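Alpha-ketoglutarate-dependent non-heme iron oxygenase EasH (Aspergillus japonicus, PDB 5M0T) uses iron(II) and 2-oxoglutarate as an oxidase in the biosynthesis of the ergot alkaloid cycloclavine. Local coordinates at residues Asp111-Thr116 with Phe234-Ala239; Val259-Val264 with Ile283-Asn288. One frame throughout, in Å; residues are numbered along the deposited sequence.

Overall arrangement
From the N terminus, strand 112-122 comes first, and its opening residues 111-116 wait some 118 residues for their partner: interaction 1 closes a long loop that takes in most of the remaining sheet strands before the chain returns as the 234-239 loop beyond strand 222-231. Only then does interaction 2 begin, a short closure of 19 residues that folds the tail after helix 279-282 back onto the 259-264 turn. The two follow in series, neither nested nor crossed. Trp-113 nevertheless joins them, its CE3 packing on Val-264 and Gly-260, which sets the start of strand 112-122 against the loop after helix 253-258; the second subunit touches both contacts.

Interaction 1: residues Asp111-Thr116 with Phe234-Ala239; sequences DYWLTT and FTPVEA
Thr-115 and Pro-236 lie at the centre of this contact, where their CA atoms come within 4.0 Å. With OG1 anti to its backbone N (chi1 -180°), Thr-115 offers that hydroxyl to the amide of Val-237, OG1 to N 2.8 Å, in a nearly straight bond (N-H...O 165°). Its carbonyl O accepts a second bond from the N of Glu-238, also 2.8 Å, so one residue grips two successive amides of the loop. Glu-238 then reaches back with its chain extended beyond CG, and its OE2 receives the hydroxyl OG1 of Thr-116 at 2.9 Å from above the carboxylate plane; the N of Ser-117 also bonds to OE2, which probably steadies the buried carboxylate. Pro-236 in turn lays CG over one face of the Trp-113 indole, toward the rim, while its CD reaches CZ2 of Trp-113 at 3.5 Å. In the plane of that ring, NE1 makes only a weak bond to Phe-234 O. Beyond, the loop bonds through its backbone to the second subunit. Thr-115 and Thr-116 both face Ile-228 on strand 222-231, a classic beta bulge in the cupin-type sheet of a PhyH-family oxygenase.

Interaction 2: residues Val259-Val264 with Ile283-Asn288; sequences VGWRTV and IDLKSN
Trp-261 meets Ile-283 and Leu-285, and Arg-262 meets Leu-285, in a largely apolar contact at the surface of the chain, where the tail leaving helix 279-282 folds over the turn that follows helix 253-258. The tail starts with a Schellman motif: Asp-284 takes positive phi, and two backbone bonds run back into the last turn of the helix. Along the first segment, Gly-260 also has positive phi, and its carbonyl O is held by Trp-272 NE1 and Ser-240 OG, which probably helps fix the turn just before the tryptophan. Trp-261 directs its six-membered ring at the tail. Ile-283 CD1 sits at the edge of the indole, near its plane, 4.0 Å from CE3, and Leu-285 CD1 approaches the same CE3 obliquely at 4.1 Å; both aliphatic chains cross the tryptophan at about a right angle. The indole NE1 is used elsewhere, bonded to Ser-240 O, and the second subunit adds Val-241 against Trp-261 and Ala-242 against Ile-283. Leu-285 buries the most surface here; its other methyl, CD2, lies 3.5 Å from the carbonyl O of Trp-261. Arg-262 follows, its chain extended from CG to NE, which carries NE out toward the tail. One face of the flat guanidinium receives Leu-285 CD2, which is 4.2 Å from NE. Gln-256 OE1 on helix 253-258 bonds to NH2, and Gln-256 NE2 bonds to Lys-286 O, a polar link between turn and tail through the helix. At the outer end, Arg-262 NH2 stands 4.1 Å from Ser-287 OG, an approach oblique to the guanidinium plane.

Interaction 1: residues Asp111-Thr116 with Phe234-Ala239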
loop_
_atom_site.group_PDB
_atom_site.type_symbol
_atom_site.label_atom_id
_atom_site.label_comp_id
_atom_site.label_asym_id
_atom_site.label_seq_id
_atom_site.Cartn_x
_atom_site.Cartn_y
_atom_site.Cartn_z
ATOM N N ASP A 111 4.669 -5.751 -9.899
ATOM C CA ASP A 111 4.111 -6.794 -9.024
ATOM C C ASP A 111 2.707 -6.471 -8.464
ATOM O O ASP A 111 2.204 -5.354 -8.576
ATOM C CB ASP A 111 5.085 -7.117 -7.876
ATOM C CG ASP A 111 6.319 -7.892 -8.333
ATOM O OD1 ASP A 111 6.404 -8.319 -9.504
ATOM O OD2 ASP A 111 7.224 -8.074 -7.492
ATOM N N TYR A 112 2.111 -7.498 -7.866
ATOM C CA TYR A 112 0.760 -7.481 -7.352
ATOM C C TYR A 112 0.724 -8.371 -6.121
ATOM O O TYR A 112 1.661 -9.140 -5.873
ATOM C CB TYR A 112 -0.227 -8.020 -8.392
ATOM C CG TYR A 112 0.203 -9.361 -8.941
ATOM C CD1 TYR A 112 1.131 -9.439 -9.983
ATOM C CD2 TYR A 112 -0.255 -10.547 -8.382
ATOM C CE1 TYR A 112 1.565 -10.652 -10.463
ATOM C CE2 TYR A 112 0.168 -11.770 -8.869
ATOM C CZ TYR A 112 1.079 -11.819 -9.912
ATOM O OH TYR A 112 1.534 -13.027 -10.412
ATOM N N TRP A 113 -0.358 -8.260 -5.360
ATOM C CA TRP A 113 -0.592 -9.111 -4.192
ATOM C C TRP A 113 -2.063 -9.063 -3.753
ATOM O O TRP A 113 -2.860 -8.325 -4.326
ATOM C CB TRP A 113 0.364 -8.746 -3.041
ATOM C CG TRP A 113 0.354 -7.311 -2.560
ATOM C CD1 TRP A 113 -0.518 -6.295 -2.906
ATOM C CD2 TRP A 113 1.228 -6.758 -1.576
ATOM N NE1 TRP A 113 -0.195 -5.144 -2.234
ATOM C CE2 TRP A 113 0.865 -5.403 -1.403
ATOM C CE3 TRP A 113 2.277 -7.280 -0.811
ATOM C CZ2 TRP A 113 1.532 -4.562 -0.511
ATOM C CZ3 TRP A 113 2.940 -6.441 0.069
ATOM C CH2 TRP A 113 2.566 -5.091 0.206
ATOM N N LEU A 114 -2.421 -9.861 -2.756
ATOM C CA LEU A 114 -3.792 -9.936 -2.274
ATOM C C LEU A 114 -4.142 -8.671 -1.499
ATOM O O LEU A 114 -3.376 -8.241 -0.649
ATOM C CB LEU A 114 -3.963 -11.163 -1.373
ATOM C CG LEU A 114 -5.365 -11.440 -0.818
ATOM C CD1 LEU A 114 -6.309 -11.921 -1.910
ATOM C CD2 LEU A 114 -5.275 -12.458 0.312
ATOM N N THR A 115 -5.276 -8.063 -1.816
ATOM C CA THR A 115 -5.793 -6.957 -1.005
ATOM C C THR A 115 -6.882 -7.464 -0.036
ATOM O O THR A 115 -6.841 -7.157 1.163
ATOM C CB THR A 115 -6.225 -5.729 -1.829
ATOM O OG1 THR A 115 -6.703 -4.713 -0.942
ATOM C CG2 THR A 115 -7.313 -6.037 -2.842
ATOM N N THR A 116 -7.813 -8.271 -0.538
ATOM C CA THR A 116 -8.872 -8.834 0.291
ATOM C C THR A 116 -9.481 -10.063 -0.352
ATOM O O THR A 116 -9.550 -10.170 -1.564
ATOM C CB THR A 116 -9.992 -7.791 0.630
ATOM O OG1 THR A 116 -11.040 -8.404 1.406
ATOM C CG2 THR A 116 -10.600 -7.170 -0.624
ATOM N N PHE A 234 -0.346 -0.177 -3.974
ATOM C CA PHE A 234 -1.479 0.142 -3.085
ATOM C C PHE A 234 -1.573 -0.782 -1.869
ATOM O O PHE A 234 -1.486 -2.021 -1.980
ATOM C CB PHE A 234 -2.809 0.126 -3.840
ATOM C CG PHE A 234 -2.851 1.084 -4.985
ATOM C CD1 PHE A 234 -2.789 2.448 -4.760
ATOM C CD2 PHE A 234 -2.905 0.619 -6.311
ATOM C CE1 PHE A 234 -2.817 3.343 -5.827
ATOM C CE2 PHE A 234 -2.922 1.508 -7.375
ATOM C CZ PHE A 234 -2.884 2.874 -7.135
ATOM N N THR A 235 -1.770 -0.156 -0.709
ATOM C CA THR A 235 -1.900 -0.843 0.559
ATOM C C THR A 235 -3.053 -1.856 0.510
ATOM O O THR A 235 -4.146 -1.531 0.059
ATOM C CB THR A 235 -2.138 0.170 1.701
ATOM O OG1 THR A 235 -1.091 1.161 1.699
ATOM C CG2 THR A 235 -2.169 -0.524 3.052
ATOM N N PRO A 236 -2.805 -3.098 0.952
ATOM C CA PRO A 236 -3.882 -4.072 1.069
ATOM C C PRO A 236 -4.986 -3.707 2.082
ATOM O O PRO A 236 -4.708 -3.115 3.131
ATOM C CB PRO A 236 -3.154 -5.333 1.547
ATOM C CG PRO A 236 -1.764 -5.183 1.048
ATOM C CD PRO A 236 -1.484 -3.717 1.159
ATOM N N VAL A 237 -6.219 -4.082 1.774
ATOM C CA VAL A 237 -7.317 -3.944 2.722
ATOM C C VAL A 237 -7.107 -4.851 3.951
ATOM O O VAL A 237 -7.419 -4.446 5.076
ATOM C CB VAL A 237 -8.674 -4.213 2.043
ATOM C CG1 VAL A 237 -9.793 -4.321 3.067
ATOM C CG2 VAL A 237 -8.985 -3.108 1.040
ATOM N N GLU A 238 -6.567 -6.053 3.731
ATOM C CA GLU A 238 -6.291 -7.011 4.804
ATOM C C GLU A 238 -4.832 -6.993 5.222
ATOM O O GLU A 238 -3.948 -7.157 4.382
ATOM C CB GLU A 238 -6.663 -8.411 4.356
ATOM C CG GLU A 238 -8.165 -8.598 4.188
ATOM C CD GLU A 238 -8.526 -9.945 3.607
ATOM O OE1 GLU A 238 -7.631 -10.823 3.473
ATOM O OE2 GLU A 238 -9.716 -10.123 3.255
ATOM N N ALA A 239 -4.593 -6.805 6.520
ATOM C CA ALA A 239 -3.244 -6.648 7.062
ATOM C C ALA A 239 -2.513 -7.973 7.163
ATOM O O ALA A 239 -3.048 -8.944 7.674
ATOM C CB ALA A 239 -3.288 -5.984 8.433
#

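Interaction 2: residues Val259-Val264 with Ile283-Asn288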
loop_
_atom_site.group_PDB
_atom_site.type_symbol
_atom_site.label_atom_id
_atom_site.label_comp_id
_atom_site.label_asym_id
_atom_site.label_seq_id
_atom_site.Cartn_x
_atom_site.Cartn_y
_atom_site.Cartn_z
ATOM N N VAL A 259 0.394 -12.829 0.247
ATOM C CA VAL A 259 -0.178 -12.493 1.543
ATOM C C VAL A 259 0.641 -11.481 2.364
ATOM O O VAL A 259 0.420 -11.346 3.564
ATOM C CB VAL A 259 -0.492 -13.770 2.369
ATOM C CG1 VAL A 259 -1.382 -14.722 1.573
ATOM C CG2 VAL A 259 0.764 -14.485 2.844
ATOM N N GLY A 260 1.591 -10.788 1.741
ATOM C CA GLY A 260 2.248 -9.638 2.360
ATOM C C GLY A 260 3.425 -9.933 3.270
ATOM O O GLY A 260 3.699 -9.156 4.185
ATOM N N TRP A 261 4.141 -11.033 3.029
ATOM C CA TRP A 261 5.362 -11.346 3.782
ATOM C C TRP A 261 6.663 -11.373 2.945
ATOM O O TRP A 261 7.713 -11.799 3.452
ATOM C CB TRP A 261 5.171 -12.657 4.539
ATOM C CG TRP A 261 4.440 -12.478 5.821
ATOM C CD1 TRP A 261 3.104 -12.276 5.981
ATOM C CD2 TRP A 261 5.007 -12.467 7.127
ATOM N NE1 TRP A 261 2.801 -12.151 7.305
ATOM C CE2 TRP A 261 3.947 -12.259 8.039
ATOM C CE3 TRP A 261 6.308 -12.616 7.619
ATOM C CZ2 TRP A 261 4.139 -12.191 9.417
ATOM C CZ3 TRP A 261 6.502 -12.553 9.006
ATOM C CH2 TRP A 261 5.415 -12.338 9.888
ATOM N N ARG A 262 6.621 -10.900 1.698
ATOM C CA ARG A 262 7.847 -10.720 0.912
ATOM C C ARG A 262 7.867 -9.379 0.210
ATOM O O ARG A 262 6.846 -8.701 0.076
ATOM C CB ARG A 262 8.030 -11.846 -0.121
ATOM C CG ARG A 262 8.651 -13.108 0.440
ATOM C CD ARG A 262 8.435 -14.324 -0.443
ATOM N NE ARG A 262 8.859 -15.548 0.231
ATOM C CZ ARG A 262 10.114 -15.995 0.310
ATOM N NH1 ARG A 262 11.144 -15.338 -0.229
ATOM N NH2 ARG A 262 10.345 -17.118 0.959
ATOM N N THR A 263 9.064 -9.023 -0.249
ATOM C CA THR A 263 9.298 -7.789 -0.962
ATOM C C THR A 263 8.664 -7.886 -2.344
ATOM O O THR A 263 8.685 -8.936 -2.980
ATOM C CB THR A 263 10.807 -7.509 -1.025
ATOM O OG1 THR A 263 11.276 -7.217 0.300
ATOM C CG2 THR A 263 11.165 -6.360 -1.991
ATOM N N VAL A 264 8.079 -6.770 -2.779
ATOM C CA VAL A 264 7.378 -6.663 -4.061
ATOM C C VAL A 264 8.016 -5.512 -4.823
ATOM O O VAL A 264 8.485 -4.561 -4.215
ATOM C CB VAL A 264 5.856 -6.448 -3.899
ATOM C CG1 VAL A 264 5.180 -7.718 -3.428
ATOM C CG2 VAL A 264 5.533 -5.297 -2.941
ATOM N N ILE A 283 14.672 -11.166 7.607
ATOM C CA ILE A 283 14.011 -11.814 8.752
ATOM C C ILE A 283 14.232 -13.333 8.809
ATOM O O ILE A 283 13.715 -13.975 9.715
ATOM C CB ILE A 283 12.492 -11.489 8.824
ATOM C CG1 ILE A 283 11.692 -12.174 7.700
ATOM C CG2 ILE A 283 12.279 -9.982 8.806
ATOM C CD1 ILE A 283 10.216 -11.827 7.673
ATOM N N ASP A 284 14.983 -13.885 7.847
ATOM C CA ASP A 284 15.344 -15.318 7.781
ATOM C C ASP A 284 14.120 -16.206 7.533
ATOM O O ASP A 284 14.008 -17.290 8.096
ATOM C CB ASP A 284 16.119 -15.752 9.041
ATOM N N LEU A 285 13.217 -15.742 6.662
ATOM C CA LEU A 285 11.910 -16.374 6.460
ATOM C C LEU A 285 12.025 -17.732 5.768
ATOM O O LEU A 285 12.617 -17.840 4.701
ATOM C CB LEU A 285 10.999 -15.461 5.638
ATOM C CG LEU A 285 9.532 -15.885 5.457
ATOM C CD1 LEU A 285 8.775 -15.817 6.772
ATOM C CD2 LEU A 285 8.848 -15.024 4.401
ATOM N N LYS A 286 11.443 -18.759 6.385
ATOM C CA LYS A 286 11.441 -20.115 5.836
ATOM C C LYS A 286 10.192 -20.300 4.978
ATOM O O LYS A 286 9.288 -19.475 5.023
ATOM C CB LYS A 286 11.490 -21.136 6.964
ATOM C CG LYS A 286 12.734 -21.012 7.835
ATOM C CD LYS A 286 12.798 -22.134 8.856
ATOM C CE LYS A 286 14.188 -22.251 9.474
ATOM N NZ LYS A 286 14.362 -23.478 10.304
ATOM N N SER A 287 10.152 -21.376 4.196
ATOM C CA SER A 287 9.030 -21.653 3.287
ATOM C C SER A 287 8.836 -23.149 3.046
ATOM O O SER A 287 9.747 -23.943 3.274
ATOM C CB SER A 287 9.231 -20.931 1.958
ATOM O OG SER A 287 10.534 -21.145 1.452
ATOM N N ASN A 288 7.636 -23.527 2.599
ATOM C CA ASN A 288 7.272 -24.937 2.389
ATOM C C ASN A 288 7.585 -25.838 3.603
ATOM O O ASN A 288 7.960 -27.009 3.435
ATOM C CB ASN A 288 7.945 -25.481 1.112
ATOM C CG ASN A 288 7.354 -24.889 -0.161
ATOM O OD1 ASN A 288 6.141 -24.938 -0.368
ATOM N ND2 ASN A 288 8.208 -24.333 -1.021
#